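Local coordinates for protein DNA ligase (Enterobacteria phage T7, PDB 1A0I) that probably seals nicks in double-stranded DNA by joining 3'-hydroxyl and 5'-phosphate ends, using ATP to form covalent enzyme-adenylate and DNA-adenylate intermediates, at residues Lys73-Asp78 with Glu182-Ile187; Leu107-Thr112 with Val134-His139; Gly246-Leu251 with Thr317-Asp322. All coordinates share one frame; numbering follows the deposited sequence.

Contact 1 (Lys73-Asp78 with Glu182-Ile187)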
loop_
_atom_site.group_PDB
_atom_site.type_symbol
_atom_site.label_atom_id
_atom_site.label_comp_id
_atom_site.label_asym_id
_atom_site.label_seq_id
_atom_site.Cartn_x
_atom_site.Cartn_y
_atom_site.Cartn_z
ATOM N N LYS A 73 -29.678 3.327 -6.761
ATOM C CA LYS A 73 -30.677 2.863 -7.718
ATOM C C LYS A 73 -30.442 3.537 -9.054
ATOM O O LYS A 73 -30.403 2.879 -10.099
ATOM C CB LYS A 73 -32.120 3.201 -7.270
ATOM C CG LYS A 73 -33.195 2.579 -8.163
ATOM C CD LYS A 73 -33.154 1.042 -8.051
ATOM C CE LYS A 73 -34.212 0.368 -8.914
ATOM N NZ LYS A 73 -34.111 -1.082 -8.921
ATOM N N ARG A 74 -30.268 4.859 -8.995
ATOM C CA ARG A 74 -30.028 5.658 -10.182
ATOM C C ARG A 74 -28.719 5.264 -10.827
ATOM O O ARG A 74 -28.757 5.114 -12.042
ATOM C CB ARG A 74 -30.021 7.157 -9.838
ATOM C CG ARG A 74 -31.344 7.505 -9.152
ATOM C CD ARG A 74 -31.415 8.950 -8.747
ATOM N NE ARG A 74 -31.824 9.709 -9.903
ATOM C CZ ARG A 74 -33.087 10.076 -10.093
ATOM N NH1 ARG A 74 -34.014 9.765 -9.191
ATOM N NH2 ARG A 74 -33.395 10.769 -11.181
ATOM N N LEU A 75 -27.643 5.009 -10.058
ATOM C CA LEU A 75 -26.349 4.551 -10.567
ATOM C C LEU A 75 -26.445 3.177 -11.228
ATOM O O LEU A 75 -25.796 2.924 -12.248
ATOM C CB LEU A 75 -25.302 4.490 -9.422
ATOM C CG LEU A 75 -23.804 4.259 -9.745
ATOM C CD1 LEU A 75 -22.933 4.789 -8.614
ATOM C CD2 LEU A 75 -23.548 2.794 -9.983
ATOM N N LEU A 76 -27.193 2.234 -10.655
ATOM C CA LEU A 76 -27.390 0.941 -11.292
ATOM C C LEU A 76 -28.182 1.060 -12.601
ATOM O O LEU A 76 -27.909 0.376 -13.598
ATOM C CB LEU A 76 -28.105 0.043 -10.298
ATOM C CG LEU A 76 -27.307 -0.872 -9.359
ATOM C CD1 LEU A 76 -26.003 -0.249 -8.975
ATOM C CD2 LEU A 76 -28.118 -1.109 -8.087
ATOM N N ASN A 77 -29.181 1.941 -12.674
ATOM C CA ASN A 77 -29.989 2.072 -13.876
ATOM C C ASN A 77 -29.189 2.653 -15.010
ATOM O O ASN A 77 -29.297 2.106 -16.106
ATOM C CB ASN A 77 -31.216 2.925 -13.600
ATOM C CG ASN A 77 -32.251 2.085 -12.870
ATOM O OD1 ASN A 77 -32.119 0.872 -12.636
ATOM N ND2 ASN A 77 -33.326 2.671 -12.387
ATOM N N ASP A 78 -28.322 3.627 -14.753
ATOM C CA ASP A 78 -27.349 4.206 -15.683
ATOM C C ASP A 78 -26.733 3.225 -16.669
ATOM O O ASP A 78 -26.238 2.156 -16.279
ATOM C CB ASP A 78 -26.202 4.832 -14.909
ATOM C CG ASP A 78 -25.379 5.858 -15.649
ATOM O OD1 ASP A 78 -24.800 5.566 -16.675
ATOM O OD2 ASP A 78 -25.298 6.979 -15.199
ATOM N N GLU A 182 -20.062 11.087 -9.982
ATOM C CA GLU A 182 -21.241 11.841 -10.375
ATOM C C GLU A 182 -22.302 11.732 -9.267
ATOM O O GLU A 182 -22.689 12.720 -8.630
ATOM C CB GLU A 182 -21.777 11.275 -11.688
ATOM C CG GLU A 182 -22.370 12.329 -12.623
ATOM C CD GLU A 182 -23.432 11.788 -13.580
ATOM O OE1 GLU A 182 -23.049 11.273 -14.623
ATOM O OE2 GLU A 182 -24.626 11.864 -13.317
ATOM N N TYR A 183 -22.729 10.507 -8.955
ATOM C CA TYR A 183 -23.782 10.310 -7.984
ATOM C C TYR A 183 -23.378 10.493 -6.541
ATOM O O TYR A 183 -24.208 10.909 -5.727
ATOM C CB TYR A 183 -24.373 8.930 -8.145
ATOM C CG TYR A 183 -25.024 8.758 -9.499
ATOM C CD1 TYR A 183 -26.209 9.423 -9.785
ATOM C CD2 TYR A 183 -24.438 7.941 -10.460
ATOM C CE1 TYR A 183 -26.811 9.265 -11.038
ATOM C CE2 TYR A 183 -25.033 7.777 -11.711
ATOM C CZ TYR A 183 -26.224 8.438 -11.994
ATOM O OH TYR A 183 -26.873 8.218 -13.190
ATOM N N PHE A 184 -22.142 10.157 -6.176
ATOM C CA PHE A 184 -21.693 10.273 -4.798
ATOM C C PHE A 184 -20.507 11.198 -4.663
ATOM O O PHE A 184 -19.442 10.763 -4.211
ATOM C CB PHE A 184 -21.306 8.916 -4.238
ATOM C CG PHE A 184 -22.525 8.055 -4.039
ATOM C CD1 PHE A 184 -23.263 8.154 -2.865
ATOM C CD2 PHE A 184 -22.914 7.195 -5.057
ATOM C CE1 PHE A 184 -24.401 7.385 -2.715
ATOM C CE2 PHE A 184 -24.047 6.419 -4.899
ATOM C CZ PHE A 184 -24.787 6.515 -3.727
ATOM N N PRO A 185 -20.614 12.494 -4.973
ATOM C CA PRO A 185 -19.502 13.416 -4.881
ATOM C C PRO A 185 -19.101 13.759 -3.453
ATOM O O PRO A 185 -18.272 14.639 -3.270
ATOM C CB PRO A 185 -19.974 14.598 -5.699
ATOM C CG PRO A 185 -21.457 14.675 -5.432
ATOM C CD PRO A 185 -21.848 13.208 -5.304
ATOM N N GLU A 186 -19.686 13.157 -2.418
ATOM C CA GLU A 186 -19.323 13.384 -1.028
ATOM C C GLU A 186 -17.910 12.887 -0.777
ATOM O O GLU A 186 -17.109 13.518 -0.079
ATOM C CB GLU A 186 -20.189 12.609 -0.042
ATOM C CG GLU A 186 -21.682 12.743 -0.060
ATOM C CD GLU A 186 -22.405 11.763 -0.956
ATOM O OE1 GLU A 186 -22.353 11.915 -2.169
ATOM O OE2 GLU A 186 -23.118 10.891 -0.473
ATOM N N ILE A 187 -17.699 11.673 -1.317
ATOM C CA ILE A 187 -16.472 10.912 -1.161
ATOM C C ILE A 187 -15.536 11.161 -2.322
ATOM O O ILE A 187 -15.956 11.396 -3.462
ATOM C CB ILE A 187 -16.847 9.421 -1.045
ATOM C CG1 ILE A 187 -17.743 9.265 0.170
ATOM C CG2 ILE A 187 -15.630 8.543 -0.875
ATOM C CD1 ILE A 187 -18.117 7.828 0.543
#

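Contact 2 (Leu107-Thr112 with Val134-His139)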
loop_
_atom_site.group_PDB
_atom_site.type_symbol
_atom_site.label_atom_id
_atom_site.label_comp_id
_atom_site.label_asym_id
_atom_site.label_seq_id
_atom_site.Cartn_x
_atom_site.Cartn_y
_atom_site.Cartn_z
ATOM N N LEU A 107 -11.102 4.939 11.363
ATOM C CA LEU A 107 -12.058 4.059 10.718
ATOM C C LEU A 107 -12.582 2.952 11.610
ATOM O O LEU A 107 -13.748 2.561 11.487
ATOM C CB LEU A 107 -11.406 3.494 9.468
ATOM C CG LEU A 107 -10.919 4.615 8.532
ATOM C CD1 LEU A 107 -10.178 4.049 7.337
ATOM C CD2 LEU A 107 -12.113 5.435 8.094
ATOM N N ARG A 108 -11.779 2.436 12.533
ATOM C CA ARG A 108 -12.243 1.377 13.420
ATOM C C ARG A 108 -12.911 1.889 14.688
ATOM O O ARG A 108 -13.507 1.104 15.440
ATOM C CB ARG A 108 -11.085 0.490 13.804
ATOM C CG ARG A 108 -10.552 -0.341 12.655
ATOM C CD ARG A 108 -9.439 -1.268 13.169
ATOM N NE ARG A 108 -8.133 -0.690 13.486
ATOM C CZ ARG A 108 -7.372 -0.059 12.569
ATOM N NH1 ARG A 108 -7.834 0.108 11.312
ATOM N NH2 ARG A 108 -6.136 0.394 12.840
ATOM N N THR A 109 -12.828 3.193 14.947
ATOM C CA THR A 109 -13.482 3.780 16.107
ATOM C C THR A 109 -14.995 3.727 16.053
ATOM O O THR A 109 -15.644 3.967 15.033
ATOM C CB THR A 109 -13.199 5.266 16.323
ATOM O OG1 THR A 109 -11.939 5.595 15.762
ATOM C CG2 THR A 109 -13.183 5.585 17.804
ATOM N N LYS A 110 -15.581 3.388 17.180
ATOM C CA LYS A 110 -16.995 3.608 17.372
ATOM C C LYS A 110 -16.929 4.062 18.814
ATOM O O LYS A 110 -16.461 3.302 19.655
ATOM C CB LYS A 110 -17.807 2.296 17.137
ATOM C CG LYS A 110 -17.418 1.018 17.835
ATOM C CD LYS A 110 -18.134 0.925 19.167
ATOM C CE LYS A 110 -17.565 -0.189 20.020
ATOM N NZ LYS A 110 -16.113 -0.237 19.927
ATOM N N TRP A 111 -17.211 5.362 18.946
ATOM C CA TRP A 111 -17.274 6.303 20.079
ATOM C C TRP A 111 -16.402 7.430 19.544
ATOM O O TRP A 111 -15.512 7.182 18.724
ATOM C CB TRP A 111 -16.668 5.863 21.417
ATOM C CG TRP A 111 -17.382 4.707 22.135
ATOM C CD1 TRP A 111 -16.672 3.985 23.058
ATOM C CD2 TRP A 111 -18.661 4.211 21.966
ATOM N NE1 TRP A 111 -17.475 3.023 23.465
ATOM C CE2 TRP A 111 -18.664 3.118 22.850
ATOM C CE3 TRP A 111 -19.815 4.476 21.228
ATOM C CZ2 TRP A 111 -19.792 2.296 23.003
ATOM C CZ3 TRP A 111 -20.943 3.669 21.367
ATOM C CH2 TRP A 111 -20.935 2.586 22.247
ATOM N N THR A 112 -16.693 8.699 19.814
ATOM C CA THR A 112 -15.999 9.794 19.132
ATOM C C THR A 112 -14.468 9.994 19.299
ATOM O O THR A 112 -13.772 9.169 19.877
ATOM C CB THR A 112 -16.879 11.012 19.561
ATOM O OG1 THR A 112 -18.106 10.727 18.903
ATOM C CG2 THR A 112 -16.478 12.414 19.134
ATOM N N VAL A 134 -20.794 8.249 22.329
ATOM C CA VAL A 134 -21.231 8.869 21.080
ATOM C C VAL A 134 -20.818 8.017 19.892
ATOM O O VAL A 134 -19.606 7.963 19.678
ATOM C CB VAL A 134 -20.613 10.264 20.809
ATOM C CG1 VAL A 134 -21.765 11.193 20.573
ATOM C CG2 VAL A 134 -19.731 10.788 21.940
ATOM N N PRO A 135 -21.660 7.314 19.103
ATOM C CA PRO A 135 -21.256 6.588 17.895
ATOM C C PRO A 135 -20.624 7.541 16.886
ATOM O O PRO A 135 -21.261 8.436 16.332
ATOM C CB PRO A 135 -22.513 5.946 17.356
ATOM C CG PRO A 135 -23.516 6.005 18.479
ATOM C CD PRO A 135 -23.101 7.236 19.294
ATOM N N PHE A 136 -19.334 7.346 16.676
ATOM C CA PHE A 136 -18.553 8.194 15.789
ATOM C C PHE A 136 -18.897 7.893 14.342
ATOM O O PHE A 136 -19.054 6.725 13.977
ATOM C CB PHE A 136 -17.079 7.930 16.075
ATOM C CG PHE A 136 -16.099 8.523 15.075
ATOM C CD1 PHE A 136 -15.805 9.889 15.106
ATOM C CD2 PHE A 136 -15.514 7.693 14.112
ATOM C CE1 PHE A 136 -14.934 10.429 14.159
ATOM C CE2 PHE A 136 -14.647 8.241 13.172
ATOM C CZ PHE A 136 -14.365 9.605 13.191
ATOM N N LYS A 137 -18.976 8.930 13.513
ATOM C CA LYS A 137 -19.316 8.786 12.115
ATOM C C LYS A 137 -18.233 9.531 11.374
ATOM O O LYS A 137 -18.164 10.761 11.475
ATOM C CB LYS A 137 -20.648 9.453 11.753
ATOM C CG LYS A 137 -21.844 9.329 12.678
ATOM C CD LYS A 137 -22.771 8.151 12.440
ATOM C CE LYS A 137 -24.122 8.541 13.037
ATOM N NZ LYS A 137 -25.196 7.613 12.705
ATOM N N LEU A 138 -17.367 8.851 10.620
ATOM C CA LEU A 138 -16.359 9.549 9.855
ATOM C C LEU A 138 -17.027 10.391 8.780
ATOM O O LEU A 138 -17.869 9.951 7.988
ATOM C CB LEU A 138 -15.378 8.599 9.149
ATOM C CG LEU A 138 -14.102 9.333 8.694
ATOM C CD1 LEU A 138 -13.151 9.449 9.865
ATOM C CD2 LEU A 138 -13.424 8.600 7.567
ATOM N N HIS A 139 -16.720 11.673 8.787
ATOM C CA HIS A 139 -17.227 12.571 7.780
ATOM C C HIS A 139 -16.714 12.168 6.400
ATOM O O HIS A 139 -15.504 12.216 6.179
ATOM C CB HIS A 139 -16.778 13.991 8.095
ATOM C CG HIS A 139 -17.418 15.021 7.173
ATOM N ND1 HIS A 139 -18.704 15.287 7.003
ATOM C CD2 HIS A 139 -16.714 15.827 6.307
ATOM C CE1 HIS A 139 -18.822 16.205 6.081
ATOM N NE2 HIS A 139 -17.616 16.524 5.667
#

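Contact 3 (Gly246-Leu251 with Thr317-Asp322)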
loop_
_atom_site.group_PDB
_atom_site.type_symbol
_atom_site.label_atom_id
_atom_site.label_comp_id
_atom_site.label_asym_id
_atom_site.label_seq_id
_atom_site.Cartn_x
_atom_site.Cartn_y
_atom_site.Cartn_z
ATOM N N GLY A 246 21.790 -7.145 13.124
ATOM C CA GLY A 246 23.173 -6.881 12.816
ATOM C C GLY A 246 23.674 -5.645 13.526
ATOM O O GLY A 246 22.929 -5.042 14.305
ATOM N N ILE A 247 24.931 -5.234 13.362
ATOM C CA ILE A 247 25.352 -3.974 13.979
ATOM C C ILE A 247 25.569 -3.083 12.803
ATOM O O ILE A 247 26.009 -3.610 11.769
ATOM C CB ILE A 247 26.732 -3.967 14.810
ATOM C CG1 ILE A 247 27.988 -3.977 13.969
ATOM C CG2 ILE A 247 26.732 -5.199 15.688
ATOM C CD1 ILE A 247 29.183 -3.229 14.597
ATOM N N ILE A 248 25.309 -1.782 12.827
ATOM C CA ILE A 248 25.636 -0.984 11.673
ATOM C C ILE A 248 27.122 -0.743 11.889
ATOM O O ILE A 248 27.640 -0.784 13.011
ATOM C CB ILE A 248 24.837 0.429 11.522
ATOM C CG1 ILE A 248 25.646 1.593 12.011
ATOM C CG2 ILE A 248 23.521 0.422 12.295
ATOM C CD1 ILE A 248 26.320 2.344 10.861
ATOM N N GLN A 249 27.853 -0.547 10.809
ATOM C CA GLN A 249 29.281 -0.328 10.916
ATOM C C GLN A 249 29.787 0.233 9.606
ATOM O O GLN A 249 30.732 -0.196 8.946
ATOM C CB GLN A 249 29.945 -1.649 11.257
ATOM C CG GLN A 249 29.765 -2.853 10.338
ATOM C CD GLN A 249 30.711 -3.946 10.784
ATOM O OE1 GLN A 249 31.803 -4.116 10.252
ATOM N NE2 GLN A 249 30.354 -4.680 11.825
ATOM N N GLY A 250 29.099 1.273 9.211
ATOM C CA GLY A 250 29.391 1.904 7.953
ATOM C C GLY A 250 28.125 2.577 7.507
ATOM O O GLY A 250 27.019 2.304 7.968
ATOM N N LEU A 251 28.250 3.350 6.460
ATOM C CA LEU A 251 27.274 4.280 5.946
ATOM C C LEU A 251 27.354 4.031 4.470
ATOM O O LEU A 251 28.461 3.956 3.926
ATOM C CB LEU A 251 27.719 5.694 6.262
ATOM C CG LEU A 251 26.939 6.664 7.096
ATOM C CD1 LEU A 251 26.435 6.036 8.369
ATOM C CD2 LEU A 251 27.868 7.824 7.383
ATOM N N THR A 317 35.227 11.178 7.876
ATOM C CA THR A 317 33.822 11.212 8.303
ATOM C C THR A 317 33.457 10.522 9.610
ATOM O O THR A 317 33.587 9.290 9.693
ATOM C CB THR A 317 32.949 10.574 7.203
ATOM O OG1 THR A 317 33.317 11.191 5.973
ATOM C CG2 THR A 317 31.462 10.739 7.441
ATOM N N ILE A 318 32.977 11.249 10.628
ATOM C CA ILE A 318 32.479 10.530 11.790
ATOM C C ILE A 318 31.091 10.042 11.391
ATOM O O ILE A 318 30.250 10.799 10.894
ATOM C CB ILE A 318 32.305 11.403 13.102
ATOM C CG1 ILE A 318 33.607 12.077 13.536
ATOM C CG2 ILE A 318 31.857 10.467 14.242
ATOM C CD1 ILE A 318 33.570 12.830 14.898
ATOM N N ASN A 319 30.893 8.737 11.550
ATOM C CA ASN A 319 29.579 8.125 11.435
ATOM C C ASN A 319 29.078 8.031 12.864
ATOM O O ASN A 319 29.470 7.108 13.587
ATOM C CB ASN A 319 29.658 6.707 10.832
ATOM C CG ASN A 319 28.481 5.758 11.082
ATOM O OD1 ASN A 319 28.660 4.551 10.988
ATOM N ND2 ASN A 319 27.248 6.150 11.406
ATOM N N PRO A 320 28.198 8.912 13.347
ATOM C CA PRO A 320 27.669 8.853 14.711
ATOM C C PRO A 320 26.628 7.754 14.920
ATOM O O PRO A 320 25.534 8.017 15.411
ATOM C CB PRO A 320 27.141 10.245 14.921
ATOM C CG PRO A 320 26.603 10.593 13.563
ATOM C CD PRO A 320 27.706 10.093 12.645
ATOM N N TYR A 321 26.943 6.547 14.452
ATOM C CA TYR A 321 26.105 5.362 14.462
ATOM C C TYR A 321 27.012 4.147 14.349
ATOM O O TYR A 321 26.448 3.071 14.500
ATOM C CB TYR A 321 25.077 5.236 13.262
ATOM C CG TYR A 321 24.038 6.341 13.081
ATOM C CD1 TYR A 321 22.875 6.407 13.856
ATOM C CD2 TYR A 321 24.308 7.360 12.180
ATOM C CE1 TYR A 321 21.996 7.493 13.740
ATOM C CE2 TYR A 321 23.446 8.444 12.059
ATOM C CZ TYR A 321 22.300 8.503 12.836
ATOM O OH TYR A 321 21.461 9.579 12.662
ATOM N N ASP A 322 28.338 4.156 14.083
ATOM C CA ASP A 322 29.105 2.902 13.987
ATOM C C ASP A 322 28.907 2.097 15.265
ATOM O O ASP A 322 28.753 2.659 16.357
ATOM C CB ASP A 322 30.626 3.151 13.797
ATOM C CG ASP A 322 31.479 1.904 13.457
ATOM O OD1 ASP A 322 31.065 0.749 13.588
ATOM O OD2 ASP A 322 32.624 2.009 13.026
#

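Contact 1 (Lys73-Asp78 with Glu182-Ile187)
Leu-75 and Tyr-183 mark the closest backbone approach, their CA atoms 6.8 Å apart where the end of helix 70-77 meets the end of helix 166-183. The Tyr-183 ring turns one face to helix 70-77: Leu-75 N sits over the ring centre, 4.1 Å above its plane, and Arg-74 C lies over the same face nearer the rim. With CG anti to its own carbonyl carbon (chi1 -63°), the phenol extends past Leu-75 to Asp-78, the first residue beyond the helix. There Tyr-183 OH donates to Asp-78 OD2 at 2.8 Å, and the carboxylate oxygen accepts through its anti lone pair. Carboxylate and ring planes stand 89° apart, although OD2 itself lies in the ring plane, at the edge. Arg-80 bridges by charge to both Asp-78 and Glu-182, which would ease any repulsion between these acids. On the apolar side, Leu-75 CB touches Tyr-183 CD2 at 3.7 Å, and Leu-75 CD1 meets the edge of the Phe-184 ring at CE2, 4.2 Å away. Leu-75 also packs on Leu-179 and on Phe-87 of strand 86-95. This is helix-end packing beside the large mixed sheet of the ATP-binding, nucleotidyltransferase domain of a DNA ligase.

Contact 2 (Leu107-Thr112 with Val134-His139)
Phe-136 lies against the backbone of Thr-109 to Thr-112 and forms the tight middle of this contact. The loop paths run close here, with the CA atoms of Thr-112 and Phe-136 4.5 Å apart. Phe-136 CB sits 3.2 Å from Trp-111 O, and CG, anti to the backbone N (chi1 169°), directs the ring along the opposing segment to Thr-109. Thr-109 O meets that ring at its edge, 3.8 Å from Phe-136 CD2, while Leu-138 N, from the same segment as the ring, lies over one face toward the rim. The hydroxyl of Thr-109 turns to Gly-105 O and Leu-106 O in the preceding helix. Beyond the ring, Leu-107 and Leu-138 meet through single methyls, their CD2 atoms 3.5 Å apart. Both leucines are buried and also touch Val-95 of strand 86-95.

The opposite end is nearer solvent and less well defined. Thr-112 OG1 lies 3.2 Å from Val-134 O in what may be a hydrogen bond, but the position of that carbonyl is doubtful and Val-134 is poorly ordered. Thr-112 CB also rests 3.7 Å from Val-134 CG2. Trp-111 and Thr-112 are partly exposed. Pro-135 is solvent-exposed, and its N approaches the indole of Trp-111 at the ring edge, 4.0 Å from CE3. One indole face carries Lys-110 CD above its centre, and Lys-133 makes a cation-pi contact with the same residue.

Between the two segments the modelled chain has no helix or strand, and residues 121-128 were not modelled. The Leu-107 side chain lies about 11 Å from the bound ATP. The contact is thus the neck of a long irregular loop leaving the adenylation domain after helix 103-108.

Contact 3 (Gly246-Leu251 with Thr317-Asp322)
Asn-319 faces Ile-248 and Leu-251 with its side-chain amide, and these three residues form the centre of the contact. Ile-248 and Asn-319 approach from opposite directions, Ile-248 CD1 meeting the amide at OD1. Leu-251 instead passes the amide at a slant, its CD1 beside Asn-319 ND2 while CD2 reaches the asparagine CB; how close these atoms come is uncertain at 2.6 Å resolution. With CG anti to the backbone N of Asn-319 (chi1 159°), the amide is carried toward the strand. No hydrogen bond joins the two segments, so side-chain packing carries the contact between them.

Ile-248 has a second neighbour in Tyr-321. Its CG1 lies 3.9 Å from Tyr-321 CB, near the root of the aromatic side chain and also beside the tyrosine carbonyl. The ring then leads away from the strand, and Asn-319 ND2 lies in its plane at the edge. Farther along, Asp-322 comes alongside Gln-249, with OD1 3.4 Å from Gln-249 CA and close to CB as well.

The bend that presents Asn-319, Tyr-321 and Asp-322 together is an inverse gamma turn centred on Pro-320. Asn-319 O accepts from Tyr-321 N at 2.7 Å and from Asp-322 N at 3.2 Å, both donors coming from the same face of the carbonyl plane.

Just past the turn, Ile-248 makes backbone bonds with Gly-323 and Trp-324, leading into strand 325-330, the antiparallel neighbour of strand 242-252. Tyr-321 enters an aromatic cluster with Phe-267, Phe-290, Trp-324 and Phe-347. Pro-320 and Tyr-321 touch Thr-293 of helix 285-298, and Leu-251 touches Val-294 of the same helix. The turn thus links helix 285-298 to strand 242-252 of the antiparallel OB-fold sheet.

How the contacts relate
From the N terminus, contact 1 opens first, at helix 70-77, and closes only at the end of helix 166-183, spanning 103 intervening residues. Contact 2 is nested within that span, joining the end of helix 103-108 to the loop before strand 143-152 across a much shorter irregular excursion. Both belong to the ATP-dependent ligase domain, their centres 25 Å apart and their nearest atoms about 7 Å apart, so they do not meet. Contact 3 follows in series in the C-terminal OB domain, closing a loop from strand 242-252 through helix 285-298 to the turn before strand 325-330. Its centre is 56 Å from that of contact 1, on the opposite side of the chain's centre.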